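Local coordinates for protein ethylbenzene dehydrogenase beta-subunit (Aromatoleum aromaticum, PDB 2IVF) that binds three 4Fe-4S clusters and one 3Fe-4S cluster as a ferredoxin-like subunit, which probably passes electrons along them within its three-chain assembly, at residues 147-152 against 194-199; 156-161 against 264-269. One frame throughout, in Å; residues are numbered along the deposited sequence.

Interaction 1 of 2, residues 147-152 against 194-199. With SF4 (iron/sulfur cluster), chain S.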
loop_
_atom_site.group_PDB
_atom_site.type_symbol
_atom_site.label_atom_id
_atom_site.label_comp_id
_atom_site.label_asym_id
_atom_site.label_seq_id
_atom_site.Cartn_x
_atom_site.Cartn_y
_atom_site.Cartn_z
ATOM N N LEU B 147 7.830 -13.214 3.541
ATOM C CA LEU B 147 8.003 -14.122 4.650
ATOM C C LEU B 147 7.674 -13.431 5.972
ATOM O O LEU B 147 8.464 -12.616 6.483
ATOM C CB LEU B 147 9.436 -14.641 4.657
ATOM C CG LEU B 147 9.773 -15.624 5.804
ATOM C CD1 LEU B 147 8.833 -16.839 5.757
ATOM C CD2 LEU B 147 11.276 -16.072 5.773
ATOM N N ALA B 148 6.479 -13.747 6.470
ATOM C CA ALA B 148 5.974 -13.284 7.746
ATOM C C ALA B 148 6.494 -14.142 8.852
ATOM O O ALA B 148 6.550 -15.386 8.746
ATOM C CB ALA B 148 4.410 -13.245 7.768
ATOM N N ARG B 149 6.881 -13.481 9.932
ATOM C CA ARG B 149 7.465 -14.152 11.050
ATOM C C ARG B 149 7.048 -13.479 12.347
ATOM O O ARG B 149 6.842 -12.264 12.392
ATOM C CB ARG B 149 8.987 -14.153 10.945
ATOM C CG ARG B 149 9.546 -14.977 9.776
ATOM C CD ARG B 149 11.013 -14.786 9.627
ATOM N NE ARG B 149 11.574 -15.208 10.893
ATOM C CZ ARG B 149 12.470 -14.552 11.609
ATOM N NH1 ARG B 149 13.001 -13.432 11.190
ATOM N NH2 ARG B 149 12.835 -15.040 12.787
ATOM N N MET B 150 6.973 -14.276 13.392
ATOM C CA MET B 150 6.768 -13.776 14.739
ATOM C C MET B 150 7.559 -14.702 15.651
ATOM O O MET B 150 8.307 -15.563 15.169
ATOM C CB MET B 150 5.277 -13.834 15.140
ATOM C CG MET B 150 4.296 -13.313 14.154
ATOM S SD MET B 150 3.707 -14.506 12.923
ATOM C CE MET B 150 2.531 -15.425 13.960
ATOM N N CYS B 151 7.357 -14.588 16.959
ATOM C CA CYS B 151 7.965 -15.563 17.864
ATOM C C CYS B 151 7.269 -16.887 17.598
ATOM O O CYS B 151 6.058 -16.939 17.412
ATOM C CB CYS B 151 7.846 -15.172 19.325
ATOM S SG CYS B 151 8.096 -16.530 20.490
ATOM N N ASN B 152 8.055 -17.959 17.592
ATOM C CA ASN B 152 7.563 -19.279 17.285
ATOM C C ASN B 152 6.971 -20.016 18.487
ATOM O O ASN B 152 6.502 -21.125 18.333
ATOM C CB ASN B 152 8.694 -20.103 16.614
ATOM C CG ASN B 152 9.173 -19.468 15.353
ATOM O OD1 ASN B 152 8.414 -19.385 14.375
ATOM N ND2 ASN B 152 10.375 -18.903 15.381
ATOM N N CYS B 194 18.089 -16.810 21.221
ATOM C CA CYS B 194 16.989 -17.067 20.322
ATOM C C CYS B 194 17.533 -17.009 18.899
ATOM O O CYS B 194 17.928 -15.950 18.451
ATOM C CB CYS B 194 15.862 -16.054 20.470
ATOM S SG CYS B 194 14.728 -16.128 19.046
ATOM N N PRO B 195 17.531 -18.150 18.184
ATOM C CA PRO B 195 18.147 -18.176 16.873
ATOM C C PRO B 195 17.292 -17.494 15.847
ATOM O O PRO B 195 17.722 -17.340 14.711
ATOM C CB PRO B 195 18.218 -19.656 16.577
ATOM C CG PRO B 195 17.050 -20.198 17.249
ATOM C CD PRO B 195 16.930 -19.441 18.524
ATOM N N TYR B 196 16.073 -17.126 16.231
ATOM C CA TYR B 196 15.193 -16.322 15.355
ATOM C C TYR B 196 15.278 -14.810 15.580
ATOM O O TYR B 196 14.621 -13.994 14.864
ATOM C CB TYR B 196 13.766 -16.783 15.574
ATOM C CG TYR B 196 13.571 -18.213 15.217
ATOM C CD1 TYR B 196 13.290 -18.602 13.904
ATOM C CD2 TYR B 196 13.638 -19.179 16.184
ATOM C CE1 TYR B 196 13.160 -19.971 13.563
ATOM C CE2 TYR B 196 13.476 -20.545 15.875
ATOM C CZ TYR B 196 13.222 -20.937 14.561
ATOM O OH TYR B 196 13.080 -22.298 14.331
ATOM N N LYS B 197 16.009 -14.435 16.624
ATOM C CA LYS B 197 16.075 -13.054 17.120
ATOM C C LYS B 197 14.701 -12.441 17.278
ATOM O O LYS B 197 14.438 -11.332 16.796
ATOM C CB LYS B 197 17.017 -12.210 16.251
ATOM C CG LYS B 197 18.468 -12.724 16.296
ATOM C CD LYS B 197 19.065 -12.526 17.699
ATOM C CE LYS B 197 20.407 -13.193 17.944
ATOM N NZ LYS B 197 20.405 -14.682 18.001
ATOM N N ALA B 198 13.823 -13.225 17.918
ATOM C CA ALA B 198 12.418 -12.870 18.142
ATOM C C ALA B 198 12.189 -12.285 19.558
ATOM O O ALA B 198 11.059 -12.170 20.031
ATOM C CB ALA B 198 11.527 -14.086 17.900
ATOM N N ILE B 199 13.264 -11.935 20.253
ATOM C CA ILE B 199 13.167 -11.171 21.492
ATOM C C ILE B 199 13.974 -9.913 21.263
ATOM O O ILE B 199 15.050 -9.968 20.643
ATOM C CB ILE B 199 13.761 -11.909 22.715
ATOM C CG1 ILE B 199 13.179 -13.294 22.895
ATOM C CG2 ILE B 199 13.536 -11.106 23.985
ATOM C CD1 ILE B 199 13.473 -13.943 24.323
HETATM FE FE1 SF4 S . 12.958 -17.298 20.061
HETATM FE FE2 SF4 S . 12.144 -18.035 22.452
HETATM FE FE3 SF4 S . 11.533 -19.571 20.261
HETATM FE FE4 SF4 S . 10.313 -17.135 20.575
HETATM S S1 SF4 S . 10.104 -18.986 21.947
HETATM S S2 SF4 S . 11.303 -17.967 18.663
HETATM S S3 SF4 S . 11.955 -15.953 21.594
HETATM S S4 SF4 S . 13.631 -19.215 21.147
#
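Tyr196 takes Asn152 over one ring face and Arg149 at its edge, next to the iron-sulfur cluster. Its CB meets Arg149 NH2 at 3.4 Å, and its CG lies 3.3 Å from Asn152 ND2. Beyond CG the ring lies beneath that amide nitrogen, which sits 3.1 Å above the ring plane and over its centre; the amide and ring planes are 60° apart. CD2 turns to the cluster, 3.6 Å from sulfur S2, while the tip, OH, leaves this contact to hydrogen-bond Leu260 O. Tyrosine suits the place because its flat face takes the amide and its hydroxyl still reaches a polar partner. Arg149 NH2 also donates to Tyr196 O over 2.9 Å, a nearly straight bond (162°) in the guanidinium plane and on a carbonyl lone pair. The side chain bends at chi3 (59°) on its way there, and Tyr68 makes a cation-pi contact with it. Small Ala198 lets the backbones close in, its CB 3.9 Å from Cys151 CA. Cys151 and Cys194 bind irons FE4 and FE1; Cys194 is followed by proline as in ferredoxin motifs, and its SG accepts a hydrogen bond from Ala198 N. Arg149 ends strand 141-149, the middle strand of an antiparallel sheet, against which strand 270-273 packs, while 194-199 links helix 189-193 to strand 199-202.

Interaction 2 of 2, residues 156-161 against 264-269. With SF4 (iron/sulfur cluster), chain S.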
loop_
_atom_site.group_PDB
_atom_site.type_symbol
_atom_site.label_atom_id
_atom_site.label_comp_id
_atom_site.label_asym_id
_atom_site.label_seq_id
_atom_site.Cartn_x
_atom_site.Cartn_y
_atom_site.Cartn_z
ATOM N N ASN B 156 10.981 -26.117 22.651
ATOM C CA ASN B 156 12.236 -26.125 23.391
ATOM C C ASN B 156 12.911 -24.767 23.262
ATOM O O ASN B 156 13.910 -24.641 22.551
ATOM C CB ASN B 156 13.139 -27.217 22.886
ATOM C CG ASN B 156 14.465 -27.238 23.607
ATOM O OD1 ASN B 156 14.506 -27.041 24.820
ATOM N ND2 ASN B 156 15.576 -27.429 22.858
ATOM N N PRO B 157 12.341 -23.735 23.914
ATOM C CA PRO B 157 12.763 -22.352 23.689
ATOM C C PRO B 157 14.161 -22.073 24.204
ATOM O O PRO B 157 14.485 -22.389 25.365
ATOM C CB PRO B 157 11.710 -21.505 24.409
ATOM C CG PRO B 157 10.950 -22.413 25.259
ATOM C CD PRO B 157 11.229 -23.846 24.863
ATOM N N ALA B 158 14.993 -21.527 23.329
ATOM C CA ALA B 158 16.379 -21.265 23.679
ATOM C C ALA B 158 16.458 -20.031 24.567
ATOM O O ALA B 158 17.289 -19.972 25.452
ATOM C CB ALA B 158 17.215 -21.111 22.460
ATOM N N CYS B 159 15.572 -19.089 24.337
ATOM C CA CYS B 159 15.473 -17.877 25.131
ATOM C C CYS B 159 15.292 -18.194 26.602
ATOM O O CYS B 159 16.002 -17.672 27.461
ATOM C CB CYS B 159 14.315 -17.061 24.600
ATOM S SG CYS B 159 12.679 -17.885 24.600
ATOM N N LEU B 160 14.335 -19.054 26.895
ATOM C CA LEU B 160 14.066 -19.485 28.270
ATOM C C LEU B 160 15.266 -20.097 28.963
ATOM O O LEU B 160 15.545 -19.816 30.141
ATOM C CB LEU B 160 12.918 -20.469 28.241
ATOM C CG LEU B 160 12.318 -20.999 29.559
ATOM C CD1 LEU B 160 10.859 -21.454 29.221
ATOM C CD2 LEU B 160 13.096 -22.125 30.140
ATOM N N ALA B 161 15.961 -20.959 28.224
ATOM C CA ALA B 161 17.138 -21.689 28.704
ATOM C C ALA B 161 18.263 -20.734 29.038
ATOM O O ALA B 161 18.971 -20.921 30.010
ATOM C CB ALA B 161 17.614 -22.679 27.625
ATOM N N TYR B 264 17.614 -25.276 13.966
ATOM C CA TYR B 264 18.000 -24.473 15.118
ATOM C C TYR B 264 17.664 -25.098 16.469
ATOM O O TYR B 264 18.098 -24.575 17.526
ATOM C CB TYR B 264 17.399 -23.076 15.031
ATOM C CG TYR B 264 17.827 -22.212 13.863
ATOM C CD1 TYR B 264 18.869 -22.562 13.009
ATOM C CD2 TYR B 264 17.211 -21.012 13.643
ATOM C CE1 TYR B 264 19.239 -21.728 11.952
ATOM C CE2 TYR B 264 17.567 -20.193 12.607
ATOM C CZ TYR B 264 18.591 -20.546 11.767
ATOM O OH TYR B 264 18.909 -19.691 10.719
ATOM N N GLY B 265 16.934 -26.216 16.461
ATOM C CA GLY B 265 16.806 -27.064 17.653
ATOM C C GLY B 265 15.753 -26.681 18.673
ATOM O O GLY B 265 15.670 -27.307 19.741
ATOM N N THR B 266 14.920 -25.704 18.347
ATOM C CA THR B 266 13.980 -25.169 19.312
ATOM C C THR B 266 12.556 -25.710 19.196
ATOM O O THR B 266 11.761 -25.474 20.090
ATOM C CB THR B 266 13.904 -23.637 19.232
ATOM O OG1 THR B 266 13.262 -23.223 18.016
ATOM C CG2 THR B 266 15.312 -23.018 19.310
ATOM N N GLY B 267 12.238 -26.449 18.139
ATOM C CA GLY B 267 10.873 -26.942 17.974
ATOM C C GLY B 267 9.882 -25.799 17.816
ATOM O O GLY B 267 8.945 -25.632 18.608
ATOM N N PRO B 268 10.038 -25.003 16.767
ATOM C CA PRO B 268 9.182 -23.861 16.568
ATOM C C PRO B 268 7.750 -24.255 16.265
ATOM O O PRO B 268 7.521 -25.325 15.700
ATOM C CB PRO B 268 9.770 -23.207 15.325
ATOM C CG PRO B 268 10.394 -24.345 14.636
ATOM C CD PRO B 268 10.988 -25.145 15.665
ATOM N N ASN B 269 6.811 -23.376 16.616
ATOM C CA ASN B 269 5.406 -23.662 16.457
ATOM C C ASN B 269 4.674 -22.644 15.609
ATOM O O ASN B 269 3.498 -22.385 15.777
ATOM C CB ASN B 269 4.766 -23.856 17.820
ATOM C CG ASN B 269 5.294 -25.055 18.513
ATOM O OD1 ASN B 269 5.895 -24.976 19.614
ATOM N ND2 ASN B 269 5.107 -26.199 17.895
HETATM FE FE1 SF4 S . 12.958 -17.298 20.061
HETATM FE FE2 SF4 S . 12.144 -18.035 22.452
HETATM FE FE3 SF4 S . 11.533 -19.571 20.261
HETATM FE FE4 SF4 S . 10.313 -17.135 20.575
HETATM S S1 SF4 S . 10.104 -18.986 21.947
HETATM S S2 SF4 S . 11.303 -17.967 18.663
HETATM S S3 SF4 S . 11.955 -15.953 21.594
HETATM S S4 SF4 S . 13.631 -19.215 21.147
#
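Asn156 and Thr266 join a cluster-binding loop of the ferredoxin-like dicluster fold to the loop that precedes strand 270-273. Residues 156-161 include the last of three closely spaced cysteines, Cys151, Cys154 and Cys159, of a ferredoxin-type cluster motif. Two hydrogen bonds, both given by Asn156, hold the segments together. Its backbone N donates to Thr266 O over 2.8 Å, with the donor tilted 34° from the carbonyl plane. The side chain extends with CG anti to the backbone N (chi1 179°), and from there the amide's ND2 donates to Gly265 O at 3.1 Å; that oxygen lies close to the amide plane. The backbone bond needs no special residue; it is asparagine's short amide that reaches the neighbouring carbonyl, so two successive carbonyls of the loop are held. A weaker polar contact runs the other way, from the CA-H of Thr266 to Asn156 O, 3.3 Å between CA and O. Glycine suits positions 265 and 267, where phi is positive.

The apolar part is small: the methyl CG2 of Thr266 meets Ala158 CB at 4.1 Å. Phe75 also packs on Ala158, and aromatic packing from another protein chain reaches both Ala158 and Ala161, so small side chains fit this face of the helix. Pro157, which has no N-H to satisfy, occupies the N-cap position of helix 158-162 and rests its CB 3.9 Å from cluster sulfur S1. Ala158 N, at the helix N-terminus, lies 3.5 Å from sulfur S4, so the helix end may stabilise negative charge on the cluster. Within the first turn, Cys159 places SG between its backbone N and carbonyl carbon (chi1 58°) and binds iron FE2 at 2.2 Å.

In the fold
Interactions 1 and 2 border the same 4Fe-4S cluster, with their centres about 11 Å apart. Cys151 and Cys194 of interaction 1 and Cys159 of interaction 2 take three of its irons; Cys154, which lines the same pocket, probably takes the fourth. The contacts also touch directly: Asn152 O and Asn269 N, 2.8 Å apart, probably hydrogen-bond, and Ile199 CD1 packs on Cys159 CB. Tyr196 OH additionally lies against Pro268 CG. Other clusters lie at different ranges: the Met150 side chain is about 4 Å from a second 4Fe-4S cluster, and the Ala158 side chain about 11 Å from the 3Fe-4S cluster, consistent with a chain of redox centres.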